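Local atomic coordinates of YqgE/AlgH family protein (Corynebacterium diphtheriae NCTC 13129, PDB entry 2GS5), a protein that is of unknown function and belongs to the UPF0301 (AlgH) family, also named YqgE/AlgH. Residues S29-R34 against G80-Q85; I37-I40 against A46-G49; T107-A110 against V114-N117; P162-A167 against G175-R180. All coordinates share one frame; numbering follows the deposited sequence.

Contact 1: residues S29-R34 against G80-Q85; sequences SEDFAR and GGPLNQ
The pyrrolidine ring of Pro-82 meets Asp-31 and Phe-32 with its CB-CG-CD side. Asp-31 comes to the CB end: its OD2 lies 3.5 Å from Pro-82 CB, a carboxylate oxygen against an aliphatic carbon. Phe-32 comes to the other end. Its CZ is 4.0 Å from Pro-82 CG, and the two side chains stand at about a right angle. The approach to the phenyl ring is oblique, so this is apolar contact and not a stack. Phe-32 CG is anti to its carbonyl carbon (chi1 -64°), which sends the far end of the ring toward the proline. The segment 29-34 belongs to the loop between strands 19-23 and 36-42. Segment 80-85 leads from the turn after strand 76-79 into the short strand 83-84. The contact thus joins two connections at the protein surface, between strands of the mixed sheet. Ala-139 of strand 129-141 and Met-27 also touch Phe-32. No hydrogen bond crosses between the segments. Each is held by bonds of its own: Ser-29 O accepts from both Phe-32 N and Ala-33 N. Beyond the proline, Gln-85 NE2 donates to Gly-81 O at 3.0 Å, with an N-H...O angle of 166°.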
loop_
_atom_site.group_PDB
_atom_site.type_symbol
_atom_site.label_atom_id
_atom_site.label_comp_id
_atom_site.label_asym_id
_atom_site.label_seq_id
_atom_site.Cartn_x
_atom_site.Cartn_y
_atom_site.Cartn_z
ATOM N N SER A 29 -10.855 -2.680 14.455
ATOM C CA SER A 29 -10.249 -4.010 14.481
ATOM C C SER A 29 -8.743 -3.873 14.479
ATOM O O SER A 29 -8.197 -3.040 13.763
ATOM C CB SER A 29 -10.673 -4.852 13.282
ATOM O OG SER A 29 -10.193 -4.289 12.074
ATOM N N GLU A 30 -8.076 -4.694 15.273
ATOM C CA GLU A 30 -6.637 -4.585 15.394
ATOM C C GLU A 30 -5.930 -4.752 14.044
ATOM O O GLU A 30 -4.954 -4.060 13.771
ATOM C CB GLU A 30 -6.091 -5.553 16.446
ATOM C CG GLU A 30 -6.388 -7.019 16.225
ATOM C CD GLU A 30 -5.889 -7.882 17.378
ATOM O OE1 GLU A 30 -6.235 -7.587 18.540
ATOM O OE2 GLU A 30 -5.148 -8.854 17.132
ATOM N N ASP A 31 -6.434 -5.640 13.190
ATOM C CA ASP A 31 -5.794 -5.881 11.900
ATOM C C ASP A 31 -5.944 -4.736 10.898
ATOM O O ASP A 31 -5.126 -4.618 9.990
ATOM C CB ASP A 31 -6.327 -7.164 11.246
ATOM C CG ASP A 31 -5.857 -8.432 11.938
ATOM O OD1 ASP A 31 -4.913 -8.381 12.756
ATOM O OD2 ASP A 31 -6.445 -9.502 11.664
ATOM N N PHE A 32 -6.989 -3.922 11.018
ATOM C CA PHE A 32 -7.276 -2.919 9.984
ATOM C C PHE A 32 -7.398 -1.476 10.465
ATOM O O PHE A 32 -7.482 -0.561 9.650
ATOM C CB PHE A 32 -8.534 -3.306 9.202
ATOM C CG PHE A 32 -8.389 -4.580 8.437
ATOM C CD1 PHE A 32 -7.749 -4.577 7.215
ATOM C CD2 PHE A 32 -8.876 -5.781 8.936
ATOM C CE1 PHE A 32 -7.591 -5.750 6.499
ATOM C CE2 PHE A 32 -8.730 -6.940 8.217
ATOM C CZ PHE A 32 -8.086 -6.926 7.006
ATOM N N ALA A 33 -7.399 -1.262 11.777
ATOM C CA ALA A 33 -7.547 0.091 12.284
ATOM C C ALA A 33 -6.440 0.983 11.724
ATOM O O ALA A 33 -5.253 0.616 11.740
ATOM C CB ALA A 33 -7.532 0.111 13.808
ATOM N N ARG A 34 -6.851 2.144 11.219
ATOM C CA ARG A 34 -5.933 3.149 10.689
ATOM C C ARG A 34 -4.974 2.584 9.645
ATOM O O ARG A 34 -3.833 3.013 9.535
ATOM C CB ARG A 34 -5.178 3.829 11.836
ATOM C CG ARG A 34 -6.113 4.470 12.883
ATOM C CD ARG A 34 -7.071 5.521 12.296
ATOM N NE ARG A 34 -8.184 5.833 13.197
ATOM C CZ ARG A 34 -8.249 6.895 13.994
ATOM N NH1 ARG A 34 -9.321 7.074 14.755
ATOM N NH2 ARG A 34 -7.264 7.783 14.034
ATOM N N GLY A 80 1.712 -6.600 5.952
ATOM C CA GLY A 80 0.809 -6.287 4.854
ATOM C C GLY A 80 -0.647 -6.600 5.109
ATOM O O GLY A 80 -1.535 -5.979 4.528
ATOM N N GLY A 81 -0.906 -7.556 5.993
ATOM C CA GLY A 81 -2.265 -7.975 6.266
ATOM C C GLY A 81 -2.297 -9.287 7.014
ATOM O O GLY A 81 -1.255 -9.882 7.311
ATOM N N PRO A 82 -3.507 -9.757 7.318
ATOM C CA PRO A 82 -3.672 -10.916 8.190
ATOM C C PRO A 82 -3.512 -12.284 7.518
ATOM O O PRO A 82 -3.390 -13.286 8.215
ATOM C CB PRO A 82 -5.093 -10.737 8.704
ATOM C CG PRO A 82 -5.797 -10.097 7.573
ATOM C CD PRO A 82 -4.803 -9.167 6.936
ATOM N N LEU A 83 -3.526 -12.327 6.188
ATOM C CA LEU A 83 -3.445 -13.582 5.448
ATOM C C LEU A 83 -2.025 -13.873 5.007
ATOM O O LEU A 83 -1.330 -12.983 4.539
ATOM C CB LEU A 83 -4.328 -13.529 4.205
ATOM C CG LEU A 83 -5.832 -13.479 4.474
ATOM C CD1 LEU A 83 -6.558 -12.835 3.303
ATOM C CD2 LEU A 83 -6.347 -14.889 4.707
ATOM N N ASN A 84 -1.617 -15.129 5.108
ATOM C CA ASN A 84 -0.352 -15.570 4.543
ATOM C C ASN A 84 0.829 -14.723 5.006
ATOM O O ASN A 84 1.596 -14.204 4.192
ATOM C CB ASN A 84 -0.440 -15.609 3.011
ATOM C CG ASN A 84 -1.477 -16.587 2.529
ATOM O OD1 ASN A 84 -1.265 -17.799 2.589
ATOM N ND2 ASN A 84 -2.615 -16.076 2.065
ATOM N N GLN A 85 0.985 -14.615 6.324
ATOM C CA GLN A 85 2.030 -13.762 6.895
ATOM C C GLN A 85 3.461 -14.289 6.726
ATOM O O GLN A 85 4.413 -13.555 6.982
ATOM C CB GLN A 85 1.721 -13.443 8.356
ATOM C CG GLN A 85 0.465 -12.584 8.527
ATOM C CD GLN A 85 0.361 -11.968 9.907
ATOM O OE1 GLN A 85 0.802 -12.566 10.898
ATOM N NE2 GLN A 85 -0.222 -10.769 9.986
#

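Contact 2: residues I37-I40 against A46-G49; sequences ILII and ATFG
Thr-47 touches Ile-39 through methyl groups. Its CG2 lies 3.9 Å from Ile-39 CG2, and the two side chains meet at a slant. In both residues CG2 is anti to the backbone N, which turns the methyls to each other. The hydroxyl of Thr-47 is used elsewhere: OG1 is hydrogen-bonded to His-42 ND1, just beyond the first segment. Phe-48 follows and supplies the polar link. Phe-48 O accepts from Ile-40 N at 2.9 Å. The N-H...O angle is 161°, and the donor is tilted from the carbonyl plane. Ile-39 CA also lies 3.5 Å from Phe-48 O, a CA-H...O contact. The side chain of Phe-48 does less: only CB reaches Ile-40, at 4.0 Å from CG1, and the ring leads away. Ile-40 CG1 sits between its backbone N and carbonyl carbon (chi1 63°), alongside the peptide of Phe-48. Gly-49 comes next and pairs with Ile-39 as an antiparallel non-hydrogen-bonded pair, with CA atoms 4.2 Å apart. Ile-37 CG2 lies 3.7 Å from Gly-49 CA, and Leu-38 O is closer still to that CA, at 3.0 Å. Such a close approach of the strands suits a residue without a side chain. Beyond this segment, Val-50 continues the backbone bonding with Leu-38. The short segments run at 129°, so they pair antiparallel with a marked local twist. They belong to the beta hairpin of strands 36-42 and 47-51, buried within the mixed sheet of the AlgH-like fold.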
loop_
_atom_site.group_PDB
_atom_site.type_symbol
_atom_site.label_atom_id
_atom_site.label_comp_id
_atom_site.label_asym_id
_atom_site.label_seq_id
_atom_site.Cartn_x
_atom_site.Cartn_y
_atom_site.Cartn_z
ATOM N N ILE A 37 -4.332 0.633 2.736
ATOM C CA ILE A 37 -4.082 -0.612 2.018
ATOM C C ILE A 37 -3.900 -0.350 0.536
ATOM O O ILE A 37 -4.832 0.036 -0.147
ATOM C CB ILE A 37 -5.193 -1.641 2.275
ATOM C CG1 ILE A 37 -5.251 -1.951 3.783
ATOM C CG2 ILE A 37 -4.928 -2.937 1.473
ATOM C CD1 ILE A 37 -6.409 -2.772 4.194
ATOM N N LEU A 38 -2.673 -0.550 0.063
ATOM C CA LEU A 38 -2.353 -0.423 -1.355
ATOM C C LEU A 38 -2.895 -1.620 -2.116
ATOM O O LEU A 38 -2.523 -2.758 -1.835
ATOM C CB LEU A 38 -0.843 -0.352 -1.546
ATOM C CG LEU A 38 -0.316 -0.295 -2.973
ATOM C CD1 LEU A 38 -0.721 0.997 -3.652
ATOM C CD2 LEU A 38 1.200 -0.465 -2.988
ATOM N N ILE A 39 -3.766 -1.356 -3.082
ATOM C CA ILE A 39 -4.304 -2.408 -3.941
ATOM C C ILE A 39 -3.222 -2.844 -4.922
ATOM O O ILE A 39 -2.678 -2.023 -5.670
ATOM C CB ILE A 39 -5.577 -1.941 -4.691
ATOM C CG1 ILE A 39 -6.673 -1.592 -3.679
ATOM C CG2 ILE A 39 -6.048 -3.001 -5.697
ATOM C CD1 ILE A 39 -7.883 -0.925 -4.295
ATOM N N ILE A 40 -2.885 -4.135 -4.883
ATOM C CA ILE A 40 -1.825 -4.694 -5.741
ATOM C C ILE A 40 -2.362 -5.621 -6.833
ATOM O O ILE A 40 -1.626 -5.998 -7.755
ATOM C CB ILE A 40 -0.762 -5.442 -4.888
ATOM C CG1 ILE A 40 -1.366 -6.648 -4.150
ATOM C CG2 ILE A 40 -0.108 -4.473 -3.902
ATOM C CD1 ILE A 40 -0.352 -7.403 -3.302
ATOM N N ALA A 46 -10.525 -11.776 -7.192
ATOM C CA ALA A 46 -10.553 -11.090 -5.885
ATOM C C ALA A 46 -9.789 -9.782 -5.958
ATOM O O ALA A 46 -9.218 -9.462 -6.991
ATOM C CB ALA A 46 -9.949 -11.971 -4.812
ATOM N N THR A 47 -9.791 -9.029 -4.858
ATOM C CA THR A 47 -8.958 -7.847 -4.733
ATOM C C THR A 47 -7.952 -8.134 -3.634
ATOM O O THR A 47 -8.327 -8.666 -2.587
ATOM C CB THR A 47 -9.778 -6.610 -4.354
ATOM O OG1 THR A 47 -10.850 -6.467 -5.287
ATOM C CG2 THR A 47 -8.926 -5.345 -4.362
ATOM N N PHE A 48 -6.688 -7.812 -3.888
ATOM C CA PHE A 48 -5.614 -8.033 -2.919
ATOM C C PHE A 48 -4.918 -6.735 -2.621
ATOM O O PHE A 48 -4.734 -5.905 -3.516
ATOM C CB PHE A 48 -4.573 -9.003 -3.482
ATOM C CG PHE A 48 -5.137 -10.350 -3.836
ATOM C CD1 PHE A 48 -5.073 -11.397 -2.937
ATOM C CD2 PHE A 48 -5.737 -10.560 -5.072
ATOM C CE1 PHE A 48 -5.594 -12.642 -3.270
ATOM C CE2 PHE A 48 -6.260 -11.798 -5.416
ATOM C CZ PHE A 48 -6.184 -12.839 -4.503
ATOM N N GLY A 49 -4.484 -6.561 -1.379
ATOM C CA GLY A 49 -3.748 -5.378 -1.000
ATOM C C GLY A 49 -2.774 -5.613 0.121
ATOM O O GLY A 49 -2.812 -6.657 0.770
#

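Contact 3: residues T107-A110 against V114-N117; sequences TRLA and VMVN
Met-115 O, of a selenomethionine, is gripped by two donors. Thr-107 N reaches Met-115 O at 3.0 Å, in the carbonyl plane. A water donates to Met-115 O at 3.0 Å as well, and that water is also hydrogen-bonded to Thr-107 OG1, at 2.8 Å. The water therefore bridges the threonine side chain to the backbone of the facing strand. In return, Met-115 N donates to Thr-107 O at 2.8 Å, with an N-H...O angle of 154°. Thr-107 and Met-115 thus form an antiparallel hydrogen-bonded pair. Arg-108 and Val-114 make the adjoining non-hydrogen-bonded pair, and there Val-114 CG1 lies 4.0 Å from Arg-108 CA. The side chains of Thr-107 and Met-115 lie side by side and point the same way. A bend at chi3 (-52°) returns the Met-115 methyl, so that CE is 4.0 Å from Thr-107 CG2. Leu-109 crosses Met-115 at about a right angle and touches its CG with CD2, at 4.2 Å. Between these segments of the hairpin 106-110 and 113-116, two backbone bonds and a bridging water set the pairing. Leu-109 and Met-115 leave an apolar side that packs on Leu-38 and Ile-40 of strand 36-42.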
loop_
_atom_site.group_PDB
_atom_site.type_symbol
_atom_site.label_atom_id
_atom_site.label_comp_id
_atom_site.label_asym_id
_atom_site.label_seq_id
_atom_site.Cartn_x
_atom_site.Cartn_y
_atom_site.Cartn_z
ATOM N N THR A 107 5.978 -5.362 -12.196
ATOM C CA THR A 107 4.581 -5.284 -12.595
ATOM C C THR A 107 4.046 -3.921 -12.196
ATOM O O THR A 107 4.022 -3.587 -11.009
ATOM C CB THR A 107 3.747 -6.374 -11.897
ATOM O OG1 THR A 107 4.210 -7.661 -12.312
ATOM C CG2 THR A 107 2.262 -6.222 -12.231
ATOM N N ARG A 108 3.648 -3.129 -13.189
ATOM C CA ARG A 108 3.088 -1.808 -12.955
ATOM C C ARG A 108 1.788 -1.919 -12.169
ATOM O O ARG A 108 0.924 -2.718 -12.511
ATOM C CB ARG A 108 2.816 -1.106 -14.293
ATOM C CG ARG A 108 2.122 0.244 -14.197
ATOM C CD ARG A 108 1.794 0.797 -15.587
ATOM N NE ARG A 108 0.642 1.699 -15.569
ATOM C CZ ARG A 108 -0.628 1.308 -15.427
ATOM N NH1 ARG A 108 -1.601 2.214 -15.426
ATOM N NH2 ARG A 108 -0.941 0.022 -15.278
ATOM N N LEU A 109 1.674 -1.122 -11.120
ATOM C CA LEU A 109 0.423 -0.942 -10.414
ATOM C C LEU A 109 -0.230 0.306 -11.001
ATOM O O LEU A 109 -1.188 0.205 -11.767
ATOM C CB LEU A 109 0.675 -0.830 -8.912
ATOM C CG LEU A 109 1.279 -2.094 -8.285
ATOM C CD1 LEU A 109 1.549 -1.848 -6.820
ATOM C CD2 LEU A 109 0.365 -3.311 -8.456
ATOM N N ALA A 110 0.325 1.472 -10.682
ATOM C CA ALA A 110 -0.062 2.727 -11.311
ATOM C C ALA A 110 1.117 3.673 -11.173
ATOM O O ALA A 110 1.888 3.581 -10.212
ATOM C CB ALA A 110 -1.316 3.315 -10.650
ATOM N N VAL A 114 5.319 -0.269 -8.529
ATOM C CA VAL A 114 5.426 -1.579 -9.136
ATOM C C VAL A 114 5.481 -2.666 -8.076
ATOM O O VAL A 114 5.907 -2.426 -6.955
ATOM C CB VAL A 114 6.719 -1.712 -9.994
ATOM C CG1 VAL A 114 6.608 -0.893 -11.266
ATOM C CG2 VAL A 114 7.965 -1.328 -9.178
HETATM N N MSE A 115 5.016 -3.857 -8.436
HETATM C CA MSE A 115 5.314 -5.050 -7.649
HETATM C C MSE A 115 6.618 -5.649 -8.187
HETATM O O MSE A 115 6.753 -5.868 -9.392
HETATM C CB MSE A 115 4.154 -6.058 -7.724
HETATM C CG MSE A 115 3.074 -5.922 -6.642
HETATM SE SE MSE A 115 2.130 -7.621 -6.637
HETATM C CE MSE A 115 1.686 -7.775 -8.538
ATOM N N VAL A 116 7.576 -5.904 -7.294
ATOM C CA VAL A 116 8.882 -6.439 -7.668
ATOM C C VAL A 116 8.854 -7.944 -7.488
ATOM O O VAL A 116 8.489 -8.436 -6.422
ATOM C CB VAL A 116 10.002 -5.859 -6.781
ATOM C CG1 VAL A 116 11.362 -6.417 -7.184
ATOM C CG2 VAL A 116 10.004 -4.331 -6.849
ATOM N N ASN A 117 9.213 -8.674 -8.536
ATOM C CA ASN A 117 9.331 -10.108 -8.438
ATOM C C ASN A 117 10.560 -10.454 -7.618
ATOM O O ASN A 117 11.684 -10.198 -8.047
ATOM C CB ASN A 117 9.427 -10.730 -9.832
ATOM C CG ASN A 117 9.276 -12.224 -9.810
ATOM O OD1 ASN A 117 9.882 -12.919 -8.986
ATOM N ND2 ASN A 117 8.465 -12.742 -10.730
HETATM O O HOH W 1 6.258 -8.503 -10.643
#

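Contact 4: residues P162-A167 against G175-R180; sequences PSDVTA and GDVMRR
Two short helices, 162-166 and 173-179, meet in the C-terminal part of the AlgH-like fold, where a salt bridge runs from the buried Asp-164 to Arg-180. The first helix is weakly bonded and follows strand 155-159. Asp-164 projects from it toward the second helix, and Arg-180, at the far end of segment 175-180, comes from the opposite direction. The guanidinium grips the carboxylate end-on with two nitrogens. Arg-180 NH1 donates to Asp-164 OD1 at 2.9 Å, with an N-H...O angle of 163°. Arg-180 NH2 donates to Asp-164 OD2, also at 2.9 Å but less straight, at 142°. Each oxygen uses its syn lone pair. The two planes are nearly coplanar, 27° apart, which lets both nitrogens reach the carboxylate. OD1 lies near the guanidinium plane, while OD2 is tilted from it. The arginine chain bends at chi3, which folds the guanidinium back so that Val-177 CA lies over one face, offset toward the rim. Both charged groups have second partners. Asp-164 OD2 also accepts from Leu-161 N, and Arg-180 NH2 also donates to Pro-159 O. These bonds probably help to fix the rotation of both groups and to stabilise the charge of the buried Asp-164. Val-177 also packs on Val-22 of strand 19-23. The Val-177 and Asp-164 side chains cross at about a right angle, and Val-177 CG2 is 3.6 Å from Asp-164 OD1.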
loop_
_atom_site.group_PDB
_atom_site.type_symbol
_atom_site.label_atom_id
_atom_site.label_comp_id
_atom_site.label_asym_id
_atom_site.label_seq_id
_atom_site.Cartn_x
_atom_site.Cartn_y
_atom_site.Cartn_z
ATOM N N PRO A 162 4.415 7.505 -4.247
ATOM C CA PRO A 162 5.681 6.860 -3.892
ATOM C C PRO A 162 6.041 7.008 -2.414
ATOM O O PRO A 162 6.496 6.041 -1.804
ATOM C CB PRO A 162 6.690 7.590 -4.780
ATOM C CG PRO A 162 5.923 7.901 -5.995
ATOM C CD PRO A 162 4.549 8.299 -5.482
ATOM N N SER A 163 5.823 8.193 -1.834
ATOM C CA SER A 163 6.183 8.445 -0.435
ATOM C C SER A 163 5.380 7.609 0.575
ATOM O O SER A 163 5.783 7.469 1.732
ATOM C CB SER A 163 6.073 9.939 -0.099
ATOM O OG SER A 163 4.765 10.430 -0.345
ATOM N N ASP A 164 4.248 7.055 0.149
ATOM C CA ASP A 164 3.468 6.161 1.012
ATOM C C ASP A 164 4.198 4.844 1.202
ATOM O O ASP A 164 4.052 4.183 2.228
ATOM C CB ASP A 164 2.086 5.875 0.426
ATOM C CG ASP A 164 1.235 7.113 0.289
ATOM O OD1 ASP A 164 1.434 8.058 1.079
ATOM O OD2 ASP A 164 0.389 7.142 -0.627
ATOM N N VAL A 165 4.952 4.464 0.175
ATOM C CA VAL A 165 5.687 3.204 0.159
ATOM C C VAL A 165 7.085 3.338 0.758
ATOM O O VAL A 165 7.612 2.371 1.316
ATOM C CB VAL A 165 5.797 2.679 -1.288
ATOM C CG1 VAL A 165 6.619 1.392 -1.337
ATOM C CG2 VAL A 165 4.397 2.466 -1.869
ATOM N N THR A 166 7.674 4.533 0.654
ATOM C CA THR A 166 9.061 4.771 1.065
ATOM C C THR A 166 9.171 5.650 2.318
ATOM O O THR A 166 10.263 6.071 2.701
ATOM C CB THR A 166 9.879 5.401 -0.091
ATOM O OG1 THR A 166 9.294 6.650 -0.478
ATOM C CG2 THR A 166 9.919 4.466 -1.289
ATOM N N ALA A 167 8.042 5.888 2.982
ATOM C CA ALA A 167 8.004 6.749 4.154
ATOM C C ALA A 167 8.939 6.274 5.272
ATOM O O ALA A 167 8.987 5.098 5.568
ATOM C CB ALA A 167 6.591 6.817 4.679
ATOM N N GLY A 175 -2.319 9.259 8.734
ATOM C CA GLY A 175 -2.450 10.704 8.861
ATOM C C GLY A 175 -1.987 11.474 7.634
ATOM O O GLY A 175 -2.661 12.407 7.190
ATOM N N ASP A 176 -0.839 11.084 7.080
ATOM C CA ASP A 176 -0.293 11.771 5.918
ATOM C C ASP A 176 -1.212 11.610 4.707
ATOM O O ASP A 176 -1.448 12.558 3.966
ATOM C CB ASP A 176 1.104 11.244 5.569
ATOM C CG ASP A 176 2.164 11.631 6.592
ATOM O OD1 ASP A 176 1.851 12.318 7.586
ATOM O OD2 ASP A 176 3.338 11.244 6.385
ATOM N N VAL A 177 -1.762 10.416 4.516
ATOM C CA VAL A 177 -2.664 10.204 3.375
ATOM C C VAL A 177 -3.949 11.015 3.559
ATOM O O VAL A 177 -4.433 11.622 2.611
ATOM C CB VAL A 177 -2.992 8.712 3.139
ATOM C CG1 VAL A 177 -3.991 8.565 1.999
ATOM C CG2 VAL A 177 -1.709 7.936 2.843
HETATM N N MSE A 178 -4.485 11.054 4.781
HETATM C CA MSE A 178 -5.693 11.830 5.061
HETATM C C MSE A 178 -5.490 13.315 4.751
HETATM O O MSE A 178 -6.389 13.981 4.245
HETATM C CB MSE A 178 -6.118 11.646 6.529
HETATM C CG MSE A 178 -6.709 10.275 6.841
HETATM SE SE MSE A 178 -8.499 10.020 6.088
HETATM C CE MSE A 178 -9.504 11.084 7.375
ATOM N N ARG A 179 -4.302 13.825 5.042
ATOM C CA ARG A 179 -3.991 15.234 4.761
ATOM C C ARG A 179 -3.961 15.623 3.271
ATOM O O ARG A 179 -4.097 16.813 2.949
ATOM C CB ARG A 179 -2.675 15.628 5.414
ATOM C CG ARG A 179 -2.835 16.021 6.859
ATOM C CD ARG A 179 -1.491 16.411 7.453
ATOM N NE ARG A 179 -0.692 15.250 7.846
ATOM C CZ ARG A 179 -0.898 14.540 8.958
ATOM N NH1 ARG A 179 -0.108 13.521 9.244
ATOM N NH2 ARG A 179 -1.886 14.846 9.782
ATOM N N ARG A 180 -3.783 14.645 2.381
ATOM C CA ARG A 180 -3.811 14.886 0.931
ATOM C C ARG A 180 -5.208 14.921 0.328
ATOM O O ARG A 180 -5.363 15.279 -0.841
ATOM C CB ARG A 180 -3.070 13.776 0.177
ATOM C CG ARG A 180 -1.610 13.631 0.456
ATOM C CD ARG A 180 -0.932 12.939 -0.720
ATOM N NE ARG A 180 -1.450 11.590 -1.013
ATOM C CZ ARG A 180 -0.963 10.459 -0.495
ATOM N NH1 ARG A 180 0.039 10.483 0.376
ATOM N NH2 ARG A 180 -1.483 9.289 -0.850
#

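How the contacts relate
Contacts 2 and 4 are buried, contact 3 is partly buried and contact 1 lies at the surface. Contacts 2 and 3 are both hairpins of the same mixed sheet, and they touch: Leu-38 CD2 is 4.1 Å from Leu-109 CD1. Backbone bonds and apolar side chains hold both, but contact 3 adds a water beside the exposed Thr-107. No hydrogen bond crosses contact 1, which is van der Waals packing around Pro-82. It still reaches contact 2, as Phe-32 CD1 lies 3.8 Å from Ile-37 CD1. Contact 4 links helical segments through a charged pair. It touches none of the others; its nearest atoms are about 4 Å from contact 2.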